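Local coordinates for protein monosaccharide-transporting ATPase (Actinobacillus succinogenes, PDB 5DTE) that binds D-allose between its two lobes and probably delivers sugar to an ABC importer as a periplasmic solute-binding protein, at residues A160-I165 with N205-I210; N209-N214 with T233-A238; A97-F102 with E125-K130; G75-M80 with I110-L115. All coordinates share one frame; numbering follows the deposited sequence.

Interaction 1 of 4, residues A160-I165 with N205-I210; sequences AILEGI and NVTTNI
No ring, amide or carboxylate takes part where Leu162 and Ala160 of the strand meet Val206, Thr207 and Ile210 of the helix; the touching groups are methyls and one hydroxyl. Leu162 does most of the work with its forked end. Its CD2 slides past Val206, the two side chains running in opposite directions, and comes 3.5 Å from Val206 CG1. The other branch meets Thr207 crosswise, at about a right angle, with Leu162 CD1 3.5 Å from Thr207 OG1. That hydroxyl sits beside its own backbone N (chi1 -55°) and is hydrogen-bonded to Ala203 O one turn earlier, so its polar need is met inside the helix although a leucine packs on it. Toward the other end, Ala160 CB lies 4.0 Å from Ile210 CG2. The axes of 160-163 and 205-210 run nearly antiparallel (160°), 10.2 Å apart at their closest. Gln194, touching Val206 and Ile210, and Ile220, touching Leu162 and Thr207, carry the packing on to the flanking strands 188-195 and 219-222. Helix 200-213 links those two strands, passing over the strand between them: a beta-alpha-beta crossover of the parallel sheet in one lobe of a periplasmic binding protein.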
loop_
_atom_site.group_PDB
_atom_site.type_symbol
_atom_site.label_atom_id
_atom_site.label_comp_id
_atom_site.label_asym_id
_atom_site.label_seq_id
_atom_site.Cartn_x
_atom_site.Cartn_y
_atom_site.Cartn_z
ATOM N N ALA A 160 9.692 10.318 14.270
ATOM C CA ALA A 160 9.849 8.868 14.383
ATOM C C ALA A 160 9.071 8.144 13.293
ATOM O O ALA A 160 7.887 8.394 13.118
ATOM C CB ALA A 160 9.405 8.400 15.731
ATOM N N ILE A 161 9.737 7.236 12.579
ATOM C CA ILE A 161 9.119 6.481 11.490
ATOM C C ILE A 161 8.589 5.096 11.894
ATOM O O ILE A 161 9.335 4.271 12.428
ATOM C CB ILE A 161 10.122 6.290 10.337
ATOM C CG1 ILE A 161 10.294 7.603 9.578
ATOM C CG2 ILE A 161 9.675 5.176 9.389
ATOM C CD1 ILE A 161 11.208 7.486 8.385
ATOM N N LEU A 162 7.309 4.834 11.636
ATOM C CA LEU A 162 6.783 3.467 11.796
ATOM C C LEU A 162 6.733 2.764 10.428
ATOM O O LEU A 162 6.156 3.284 9.471
ATOM C CB LEU A 162 5.385 3.457 12.448
ATOM C CG LEU A 162 5.169 3.887 13.908
ATOM C CD1 LEU A 162 3.727 4.305 14.116
ATOM C CD2 LEU A 162 5.556 2.815 14.944
ATOM N N GLU A 163 7.330 1.579 10.344
ATOM C CA GLU A 163 7.483 0.891 9.063
ATOM C C GLU A 163 6.647 -0.378 8.974
ATOM O O GLU A 163 6.111 -0.866 9.974
ATOM C CB GLU A 163 8.945 0.540 8.830
ATOM C CG GLU A 163 9.890 1.501 9.499
ATOM C CD GLU A 163 11.264 0.917 9.668
ATOM O OE1 GLU A 163 11.574 -0.080 8.979
ATOM O OE2 GLU A 163 12.017 1.434 10.522
ATOM N N GLY A 164 6.547 -0.911 7.765
ATOM C CA GLY A 164 5.753 -2.098 7.537
ATOM C C GLY A 164 6.567 -3.352 7.771
ATOM O O GLY A 164 7.671 -3.277 8.325
ATOM N N ILE A 165 6.013 -4.497 7.373
ATOM C CA ILE A 165 6.753 -5.756 7.392
ATOM C C ILE A 165 8.071 -5.566 6.660
ATOM O O ILE A 165 8.070 -5.279 5.460
ATOM C CB ILE A 165 5.969 -6.919 6.723
ATOM C CG1 ILE A 165 4.674 -7.202 7.475
ATOM C CG2 ILE A 165 6.799 -8.157 6.704
ATOM C CD1 ILE A 165 3.863 -8.298 6.854
ATOM N N ASN A 205 1.585 -0.403 20.600
ATOM C CA ASN A 205 2.655 -0.834 21.480
ATOM C C ASN A 205 3.965 -0.145 21.134
ATOM O O ASN A 205 4.575 0.517 21.988
ATOM C CB ASN A 205 2.849 -2.338 21.418
ATOM C CG ASN A 205 3.865 -2.825 22.432
ATOM O OD1 ASN A 205 5.074 -2.710 22.225
ATOM N ND2 ASN A 205 3.379 -3.353 23.547
ATOM N N VAL A 206 4.404 -0.291 19.886
ATOM C CA VAL A 206 5.659 0.337 19.477
ATOM C C VAL A 206 5.690 1.860 19.732
ATOM O O VAL A 206 6.656 2.368 20.302
ATOM C CB VAL A 206 5.958 0.072 18.004
ATOM C CG1 VAL A 206 7.091 0.979 17.523
ATOM C CG2 VAL A 206 6.306 -1.391 17.784
ATOM N N THR A 207 4.633 2.577 19.346
ATOM C CA THR A 207 4.605 4.036 19.499
ATOM C C THR A 207 4.712 4.455 20.954
ATOM O O THR A 207 5.343 5.456 21.270
ATOM C CB THR A 207 3.316 4.671 18.909
ATOM O OG1 THR A 207 3.168 4.283 17.547
ATOM C CG2 THR A 207 3.362 6.184 18.963
ATOM N N THR A 208 4.075 3.703 21.838
ATOM C CA THR A 208 4.134 4.029 23.247
ATOM C C THR A 208 5.570 3.934 23.727
ATOM O O THR A 208 6.079 4.858 24.366
ATOM C CB THR A 208 3.228 3.115 24.072
ATOM O OG1 THR A 208 1.923 3.694 24.100
ATOM C CG2 THR A 208 3.741 2.985 25.493
ATOM N N ASN A 209 6.225 2.829 23.384
ATOM C CA ASN A 209 7.601 2.603 23.801
ATOM C C ASN A 209 8.570 3.607 23.143
ATOM O O ASN A 209 9.628 3.920 23.691
ATOM C CB ASN A 209 7.991 1.162 23.484
ATOM C CG ASN A 209 7.081 0.147 24.171
ATOM O OD1 ASN A 209 6.668 0.333 25.323
ATOM N ND2 ASN A 209 6.753 -0.925 23.455
ATOM N N ILE A 210 8.193 4.132 21.981
ATOM C CA ILE A 210 9.012 5.123 21.284
ATOM C C ILE A 210 8.824 6.541 21.845
ATOM O O ILE A 210 9.762 7.337 21.881
ATOM C CB ILE A 210 8.706 5.106 19.784
ATOM C CG1 ILE A 210 9.203 3.793 19.173
ATOM C CG2 ILE A 210 9.320 6.300 19.080
ATOM C CD1 ILE A 210 9.191 3.783 17.658
#

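Interaction 2 of 4, residues N209-N214 with T233-A238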
loop_
_atom_site.group_PDB
_atom_site.type_symbol
_atom_site.label_atom_id
_atom_site.label_comp_id
_atom_site.label_asym_id
_atom_site.label_seq_id
_atom_site.Cartn_x
_atom_site.Cartn_y
_atom_site.Cartn_z
ATOM N N ASN A 209 6.225 2.829 23.384
ATOM C CA ASN A 209 7.601 2.603 23.801
ATOM C C ASN A 209 8.570 3.607 23.143
ATOM O O ASN A 209 9.628 3.920 23.691
ATOM C CB ASN A 209 7.991 1.162 23.484
ATOM C CG ASN A 209 7.081 0.147 24.171
ATOM O OD1 ASN A 209 6.668 0.333 25.323
ATOM N ND2 ASN A 209 6.753 -0.925 23.455
ATOM N N ILE A 210 8.193 4.132 21.981
ATOM C CA ILE A 210 9.012 5.123 21.284
ATOM C C ILE A 210 8.824 6.541 21.845
ATOM O O ILE A 210 9.762 7.337 21.881
ATOM C CB ILE A 210 8.706 5.106 19.784
ATOM C CG1 ILE A 210 9.203 3.793 19.173
ATOM C CG2 ILE A 210 9.320 6.300 19.080
ATOM C CD1 ILE A 210 9.191 3.783 17.658
ATOM N N LEU A 211 7.617 6.831 22.320
ATOM C CA LEU A 211 7.287 8.137 22.900
ATOM C C LEU A 211 7.883 8.326 24.289
ATOM O O LEU A 211 8.236 9.441 24.663
ATOM C CB LEU A 211 5.765 8.328 22.961
ATOM C CG LEU A 211 5.029 8.809 21.704
ATOM C CD1 LEU A 211 3.531 8.795 21.954
ATOM C CD2 LEU A 211 5.506 10.207 21.246
ATOM N N THR A 212 7.978 7.249 25.061
ATOM C CA THR A 212 8.657 7.324 26.341
ATOM C C THR A 212 10.153 7.526 26.124
ATOM O O THR A 212 10.781 8.315 26.815
ATOM C CB THR A 212 8.449 6.072 27.178
ATOM O OG1 THR A 212 7.054 5.773 27.260
ATOM C CG2 THR A 212 9.005 6.300 28.565
ATOM N N ALA A 213 10.707 6.817 25.144
ATOM C CA ALA A 213 12.141 6.854 24.834
ATOM C C ALA A 213 12.693 8.254 24.468
ATOM O O ALA A 213 13.766 8.633 24.947
ATOM C CB ALA A 213 12.440 5.861 23.708
ATOM N N ASN A 214 11.994 8.988 23.592
ATOM C CA ASN A 214 12.286 10.405 23.349
ATOM C C ASN A 214 11.053 11.257 23.567
ATOM O O ASN A 214 10.117 11.192 22.768
ATOM C CB ASN A 214 12.797 10.671 21.929
ATOM C CG ASN A 214 13.916 9.747 21.519
ATOM O OD1 ASN A 214 13.909 8.562 21.849
ATOM N ND2 ASN A 214 14.902 10.291 20.810
ATOM N N THR A 233 -3.629 6.763 18.776
ATOM C CA THR A 233 -4.134 6.248 20.052
ATOM C C THR A 233 -3.094 6.321 21.162
ATOM O O THR A 233 -3.423 6.601 22.312
ATOM C CB THR A 233 -4.603 4.794 19.908
ATOM O OG1 THR A 233 -5.501 4.712 18.800
ATOM C CG2 THR A 233 -5.308 4.327 21.167
ATOM N N ALA A 234 -1.841 6.061 20.802
ATOM C CA ALA A 234 -0.735 6.241 21.718
ATOM C C ALA A 234 -0.631 7.698 22.175
ATOM O O ALA A 234 -0.690 7.968 23.381
ATOM C CB ALA A 234 0.559 5.795 21.078
ATOM N N VAL A 235 -0.491 8.647 21.243
ATOM C CA VAL A 235 -0.284 10.027 21.679
ATOM C C VAL A 235 -1.472 10.513 22.549
ATOM O O VAL A 235 -1.246 11.122 23.589
ATOM C CB VAL A 235 -0.004 11.003 20.487
ATOM C CG1 VAL A 235 1.086 10.451 19.604
ATOM C CG2 VAL A 235 -1.240 11.309 19.673
ATOM N N GLU A 236 -2.715 10.184 22.189
ATOM C CA GLU A 236 -3.876 10.604 22.991
ATOM C C GLU A 236 -3.944 9.889 24.346
ATOM O O GLU A 236 -4.420 10.456 25.342
ATOM C CB GLU A 236 -5.176 10.378 22.213
ATOM C CG GLU A 236 -5.357 11.335 21.028
ATOM C CD GLU A 236 -6.743 11.265 20.400
ATOM O OE1 GLU A 236 -7.312 10.150 20.313
ATOM O OE2 GLU A 236 -7.264 12.331 19.996
ATOM N N ASN A 237 -3.472 8.645 24.379
ATOM C CA ASN A 237 -3.295 7.936 25.636
ATOM C C ASN A 237 -2.289 8.692 26.463
ATOM O O ASN A 237 -2.491 8.941 27.646
ATOM C CB ASN A 237 -2.815 6.504 25.410
ATOM C CG ASN A 237 -3.962 5.501 25.244
ATOM O OD1 ASN A 237 -5.131 5.865 25.097
ATOM N ND2 ASN A 237 -3.614 4.227 25.263
ATOM N N ALA A 238 -1.210 9.091 25.807
ATOM C CA ALA A 238 -0.076 9.697 26.484
ATOM C C ALA A 238 -0.317 11.173 26.832
ATOM O O ALA A 238 0.609 11.892 27.202
ATOM C CB ALA A 238 1.155 9.550 25.622
#
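Leu211 and Val235 join two neighbouring helices on one face of the parallel sheet in this lobe, helix 200-213 leading into strand 219-222 and helix 225-237 leaving it. The contact lies near the C-terminal ends of both helices and turns on a single methyl group. Leu211 CD1 projects into the other helix and meets three residues of it. The closest pair is Leu211 CD1 with Val235 CG1, at 3.8 Å, where the two side chains cross obliquely. The same methyl lies 4.0 Å from Val235 CA, so it rests against the backbone of the helix as well as its side chain. Leu211 CD1 also lies 4.3 Å from Ala234 CB, the neighbour of Val235, and 4.4 Å from Ala238 CB, one turn further on. The reach of this methyl comes from an extended branch: with CG beside the backbone N (chi1 -83°), a chi2 of 175° carries CD1 straight on from CA. The two alanines offer no more than a CB to the leucine, and the CA atoms of Leu211 and Val235 are 7.9 Å apart. Burial is uneven. Ala234 and Val235 are covered, Val235 also packing on Leu240 and Val244, whereas Leu211 is partly exposed and Ala238, the first residue to leave helical geometry, lies at the surface. No hydrogen bond crosses between the segments. This is plain packing of adjacent helices in consecutive beta-alpha units, as in the Rossmann-like lobes of sugar-binding proteins.

Interaction 3 of 4, residues A97-F102 with E125-K130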
loop_
_atom_site.group_PDB
_atom_site.type_symbol
_atom_site.label_atom_id
_atom_site.label_comp_id
_atom_site.label_asym_id
_atom_site.label_seq_id
_atom_site.Cartn_x
_atom_site.Cartn_y
_atom_site.Cartn_z
ATOM N N ALA A 97 9.597 -14.319 -5.525
ATOM C CA ALA A 97 8.973 -15.640 -5.440
ATOM C C ALA A 97 7.939 -15.924 -6.520
ATOM O O ALA A 97 7.784 -17.068 -6.937
ATOM C CB ALA A 97 8.338 -15.808 -4.089
ATOM N N PHE A 98 7.236 -14.887 -6.968
ATOM C CA PHE A 98 6.159 -15.054 -7.949
ATOM C C PHE A 98 6.594 -15.056 -9.416
ATOM O O PHE A 98 5.766 -15.208 -10.305
ATOM C CB PHE A 98 5.104 -13.964 -7.751
ATOM C CG PHE A 98 4.268 -14.163 -6.523
ATOM C CD1 PHE A 98 4.728 -13.747 -5.285
ATOM C CD2 PHE A 98 3.029 -14.784 -6.603
ATOM C CE1 PHE A 98 3.972 -13.937 -4.154
ATOM C CE2 PHE A 98 2.265 -14.977 -5.478
ATOM C CZ PHE A 98 2.737 -14.549 -4.247
ATOM N N ILE A 99 7.880 -14.893 -9.681
ATOM C CA ILE A 99 8.335 -14.883 -11.065
ATOM C C ILE A 99 8.114 -16.226 -11.796
ATOM O O ILE A 99 7.604 -16.227 -12.911
ATOM C CB ILE A 99 9.817 -14.469 -11.148
ATOM C CG1 ILE A 99 9.937 -12.971 -10.907
ATOM C CG2 ILE A 99 10.423 -14.834 -12.492
ATOM C CD1 ILE A 99 11.352 -12.495 -10.974
ATOM N N PRO A 100 8.477 -17.372 -11.182
ATOM C CA PRO A 100 8.209 -18.609 -11.925
ATOM C C PRO A 100 6.725 -18.819 -12.152
ATOM O O PRO A 100 6.336 -19.438 -13.143
ATOM C CB PRO A 100 8.775 -19.697 -11.016
ATOM C CG PRO A 100 9.780 -18.999 -10.183
ATOM C CD PRO A 100 9.196 -17.649 -9.926
ATOM N N ALA A 101 5.914 -18.285 -11.245
ATOM C CA ALA A 101 4.465 -18.353 -11.362
ATOM C C ALA A 101 3.962 -17.570 -12.568
ATOM O O ALA A 101 3.146 -18.070 -13.347
ATOM C CB ALA A 101 3.812 -17.833 -10.093
ATOM N N PHE A 102 4.452 -16.340 -12.708
ATOM C CA PHE A 102 4.076 -15.466 -13.813
ATOM C C PHE A 102 4.491 -16.033 -15.173
ATOM O O PHE A 102 3.733 -15.953 -16.143
ATOM C CB PHE A 102 4.685 -14.073 -13.609
ATOM C CG PHE A 102 3.803 -13.147 -12.839
ATOM C CD1 PHE A 102 3.113 -12.131 -13.483
ATOM C CD2 PHE A 102 3.628 -13.314 -11.464
ATOM C CE1 PHE A 102 2.276 -11.280 -12.767
ATOM C CE2 PHE A 102 2.799 -12.475 -10.741
ATOM C CZ PHE A 102 2.116 -11.453 -11.393
ATOM N N GLU A 125 13.925 -9.422 -15.474
ATOM C CA GLU A 125 14.753 -9.269 -16.657
ATOM C C GLU A 125 15.543 -10.533 -16.909
ATOM O O GLU A 125 15.598 -11.042 -18.035
ATOM C CB GLU A 125 15.704 -8.101 -16.480
ATOM C CG GLU A 125 16.337 -7.626 -17.759
ATOM C CD GLU A 125 17.199 -6.428 -17.507
ATOM O OE1 GLU A 125 17.924 -6.443 -16.487
ATOM O OE2 GLU A 125 17.112 -5.459 -18.287
ATOM N N ALA A 126 16.139 -11.029 -15.826
ATOM C CA ALA A 126 17.028 -12.176 -15.850
ATOM C C ALA A 126 16.370 -13.416 -16.444
ATOM O O ALA A 126 17.008 -14.171 -17.179
ATOM C CB ALA A 126 17.518 -12.464 -14.453
ATOM N N ALA A 127 15.089 -13.605 -16.128
ATOM C CA ALA A 127 14.363 -14.818 -16.478
ATOM C C ALA A 127 13.520 -14.685 -17.746
ATOM O O ALA A 127 12.644 -15.515 -17.990
ATOM C CB ALA A 127 13.483 -15.228 -15.319
ATOM N N GLY A 128 13.771 -13.645 -18.543
ATOM C CA GLY A 128 13.066 -13.449 -19.805
ATOM C C GLY A 128 11.585 -13.114 -19.662
ATOM O O GLY A 128 10.821 -13.204 -20.629
ATOM N N LEU A 129 11.186 -12.713 -18.453
ATOM C CA LEU A 129 9.791 -12.443 -18.145
ATOM C C LEU A 129 9.339 -11.028 -18.490
ATOM O O LEU A 129 9.941 -10.047 -18.053
ATOM C CB LEU A 129 9.537 -12.697 -16.665
ATOM C CG LEU A 129 8.099 -12.447 -16.224
ATOM C CD1 LEU A 129 7.186 -13.531 -16.789
ATOM C CD2 LEU A 129 8.015 -12.388 -14.702
ATOM N N LYS A 130 8.272 -10.931 -19.280
ATOM C CA LYS A 130 7.572 -9.670 -19.479
ATOM C C LYS A 130 6.334 -9.667 -18.591
ATOM O O LYS A 130 5.501 -10.578 -18.678
ATOM C CB LYS A 130 7.177 -9.471 -20.938
ATOM C CG LYS A 130 8.290 -9.705 -21.954
ATOM C CD LYS A 130 9.623 -9.081 -21.565
ATOM C CE LYS A 130 10.694 -9.443 -22.591
ATOM N NZ LYS A 130 12.081 -9.099 -22.169
#
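Leu129 reaches across to Ile99 and Phe102 from the connection that follows helix 121-126. From its CB, which points at helix 99-105, the chain continues to CG, placed anti to the backbone N (chi1 -180°), and the fork there divides the contact. CD1 settles against the backbone and the base of the aromatic residue, Leu129 CD1 lying 4.0 Å from Phe102 C and 4.1 Å from Phe102 CB. The second methyl sits between two residues: Leu129 CD2 is 3.9 Å from Phe102 CB and 4.1 Å from Ile99 CG2. Phe102 therefore offers its CB, not its ring, to the leucine. The ring leads away, packing on Ile112 and Asp114 of the sheet, with Phe98 O lying in its plane at the edge. Ile99 uses the same methyl twice, since Ile99 CG2 also meets Ala127 CB at 4.2 Å; the isoleucine crosses Leu129 at a slant.

Between Ala127 and Leu129 the backbone turns at Gly128, whose phi is positive. It is the C-prime residue of a Schellman motif, in which Gly128 N bonds to Glu125 O at 3.2 Å and Leu129 N to the carbonyl just before Glu125. This ending of the helix brings Ala127 and Leu129 round to face Ile99. Ala127 remains at the exposed border while Leu129 is buried. The contact joins helix 99-105, which precedes strand 112-115 in the chain, to the connection leaving helix 121-126, which follows it, in a parallel alpha/beta lobe; a Schellman motif ends the latter helix.

Interaction 4 of 4, residues G75-M80 with I110-L115; sequences GLVENM and IPIIDL
Val77 and Ile112 pack a helix onto a strand in the parallel alpha/beta lobe, where helix 70-82 lies over strands 87-90 and 112-115. The contact is light, with 79 Å² buried in all, and rests on two side-chain ends. Ile112 is extended: its CG1 stands anti to the backbone N (chi1 -179°) and a chi2 of 168° keeps the chain straight, so CD1 is carried up from the sheet to Val77 CG1 at 4.4 Å. Val77 holds that methyl anti to its own N, and it also packs on Val90 of the neighbouring strand.

Met80 behaves differently. Although its CB points toward 110-115, both chi1 and chi2 lie near -60°, which folds the thioether away, and its side chain instead packs on Val85 and Ile88. What this residue gives the contact is backbone. Further along the strand, buried Asp114 accepts a hydrogen bond at OD2 from Leu119 N, and strand 112-115 leads directly into Asp116 and Val117, which line the allose pocket. The backbones are well separated, with the CA atoms of Val77 and Ile112 9.8 Å apart, and the gap is spanned by the extended chain of Ile112 meeting a methyl of Val77. Ile110, in the loop before the strand, turns CG1 beside its backbone N and then extends (chi2 -174°), bringing its CD1 to 4.4 Å from Met80 O.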
loop_
_atom_site.group_PDB
_atom_site.type_symbol
_atom_site.label_atom_id
_atom_site.label_comp_id
_atom_site.label_asym_id
_atom_site.label_seq_id
_atom_site.Cartn_x
_atom_site.Cartn_y
_atom_site.Cartn_z
ATOM N N GLY A 75 0.603 -20.755 -4.457
ATOM C CA GLY A 75 -0.310 -21.875 -4.502
ATOM C C GLY A 75 -1.571 -21.469 -5.222
ATOM O O GLY A 75 -1.987 -22.122 -6.156
ATOM N N LEU A 76 -2.142 -20.347 -4.811
ATOM C CA LEU A 76 -3.389 -19.842 -5.375
ATOM C C LEU A 76 -3.297 -19.443 -6.850
ATOM O O LEU A 76 -4.229 -19.698 -7.625
ATOM C CB LEU A 76 -3.867 -18.643 -4.558
ATOM C CG LEU A 76 -4.153 -18.965 -3.103
ATOM C CD1 LEU A 76 -4.516 -17.688 -2.360
ATOM C CD2 LEU A 76 -5.253 -20.015 -3.014
ATOM N N VAL A 77 -2.200 -18.793 -7.234
ATOM C CA VAL A 77 -2.051 -18.361 -8.614
ATOM C C VAL A 77 -2.073 -19.560 -9.539
ATOM O O VAL A 77 -2.843 -19.604 -10.497
ATOM C CB VAL A 77 -0.765 -17.586 -8.847
ATOM C CG1 VAL A 77 -0.554 -17.382 -10.343
ATOM C CG2 VAL A 77 -0.821 -16.263 -8.143
ATOM N N GLU A 78 -1.232 -20.539 -9.224
ATOM C CA GLU A 78 -1.106 -21.747 -10.028
ATOM C C GLU A 78 -2.418 -22.536 -10.133
ATOM O O GLU A 78 -2.699 -23.148 -11.171
ATOM C CB GLU A 78 0.003 -22.620 -9.455
ATOM C CG GLU A 78 1.270 -21.829 -9.267
ATOM C CD GLU A 78 2.420 -22.651 -8.745
ATOM O OE1 GLU A 78 2.193 -23.594 -7.944
ATOM O OE2 GLU A 78 3.562 -22.339 -9.151
ATOM N N ASN A 79 -3.216 -22.518 -9.070
ATOM C CA ASN A 79 -4.533 -23.133 -9.116
ATOM C C ASN A 79 -5.333 -22.525 -10.254
ATOM O O ASN A 79 -5.881 -23.234 -11.085
ATOM C CB ASN A 79 -5.281 -22.957 -7.790
ATOM C CG ASN A 79 -4.576 -23.637 -6.619
ATOM O OD1 ASN A 79 -3.636 -24.412 -6.806
ATOM N ND2 ASN A 79 -5.036 -23.349 -5.401
ATOM N N MET A 80 -5.368 -21.200 -10.294
ATOM C CA MET A 80 -6.114 -20.463 -11.309
ATOM C C MET A 80 -5.596 -20.745 -12.730
ATOM O O MET A 80 -6.380 -20.867 -13.668
ATOM C CB MET A 80 -6.061 -18.966 -10.990
ATOM C CG MET A 80 -6.609 -18.595 -9.600
ATOM S SD MET A 80 -8.353 -19.097 -9.408
ATOM C CE MET A 80 -8.209 -20.568 -8.358
ATOM N N ILE A 110 -2.423 -17.116 -20.422
ATOM C CA ILE A 110 -3.317 -16.374 -19.540
ATOM C C ILE A 110 -2.708 -15.018 -19.175
ATOM O O ILE A 110 -1.649 -14.962 -18.546
ATOM C CB ILE A 110 -3.596 -17.163 -18.240
ATOM C CG1 ILE A 110 -4.113 -18.567 -18.559
ATOM C CG2 ILE A 110 -4.547 -16.392 -17.307
ATOM C CD1 ILE A 110 -4.553 -19.365 -17.319
ATOM N N PRO A 111 -3.344 -13.921 -19.605
ATOM C CA PRO A 111 -2.889 -12.597 -19.167
ATOM C C PRO A 111 -2.910 -12.455 -17.644
ATOM O O PRO A 111 -3.730 -13.080 -16.968
ATOM C CB PRO A 111 -3.889 -11.637 -19.817
ATOM C CG PRO A 111 -4.768 -12.477 -20.717
ATOM C CD PRO A 111 -4.164 -13.839 -20.819
ATOM N N ILE A 112 -2.015 -11.636 -17.109
ATOM C CA ILE A 112 -1.853 -11.573 -15.679
ATOM C C ILE A 112 -1.295 -10.218 -15.255
ATOM O O ILE A 112 -0.283 -9.752 -15.769
ATOM C CB ILE A 112 -0.939 -12.731 -15.191
ATOM C CG1 ILE A 112 -0.780 -12.702 -13.671
ATOM C CG2 ILE A 112 0.423 -12.701 -15.874
ATOM C CD1 ILE A 112 -0.139 -13.956 -13.104
ATOM N N ILE A 113 -1.985 -9.589 -14.316
ATOM C CA ILE A 113 -1.658 -8.243 -13.857
ATOM C C ILE A 113 -1.060 -8.257 -12.464
ATOM O O ILE A 113 -1.679 -8.725 -11.514
ATOM C CB ILE A 113 -2.911 -7.311 -13.824
ATOM C CG1 ILE A 113 -3.572 -7.229 -15.199
ATOM C CG2 ILE A 113 -2.530 -5.930 -13.339
ATOM C CD1 ILE A 113 -2.570 -7.201 -16.365
ATOM N N ASP A 114 0.141 -7.719 -12.343
ATOM C CA ASP A 114 0.781 -7.587 -11.052
ATOM C C ASP A 114 0.279 -6.296 -10.363
ATOM O O ASP A 114 0.665 -5.186 -10.736
ATOM C CB ASP A 114 2.302 -7.613 -11.248
ATOM C CG ASP A 114 3.068 -7.072 -10.060
ATOM O OD1 ASP A 114 2.624 -7.304 -8.920
ATOM O OD2 ASP A 114 4.113 -6.408 -10.273
ATOM N N LEU A 115 -0.598 -6.454 -9.371
ATOM C CA LEU A 115 -1.186 -5.317 -8.646
ATOM C C LEU A 115 -0.458 -5.040 -7.329
ATOM O O LEU A 115 0.074 -5.959 -6.722
ATOM C CB LEU A 115 -2.679 -5.575 -8.375
ATOM C CG LEU A 115 -3.550 -4.572 -7.602
ATOM C CD1 LEU A 115 -3.704 -3.270 -8.376
ATOM C CD2 LEU A 115 -4.928 -5.159 -7.313
#

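How the interactions relate
Interactions 1 and 2 share helix 200-213 in one lobe: its inner face packs on the sheet, its flank on helix 225-237, and Thr207 CG2 touches Ala234 CB at 3.5 Å between them. Interactions 3 and 4 form a similar pair in the other lobe, centres about 12 Å apart, joined where Phe102 CE1 lies 3.5 Å from Ile112 CG1. The helix-on-strand contacts, 1 and 4, are wholly buried. Interaction 2 runs out to the surface, and interaction 3, mostly buried, has one exposed member. All four lack a hydrogen bond between their segments; 2 and 3 pair apolar groups, whereas methyls also meet a threonine hydroxyl in 1 and a backbone carbonyl oxygen in 4.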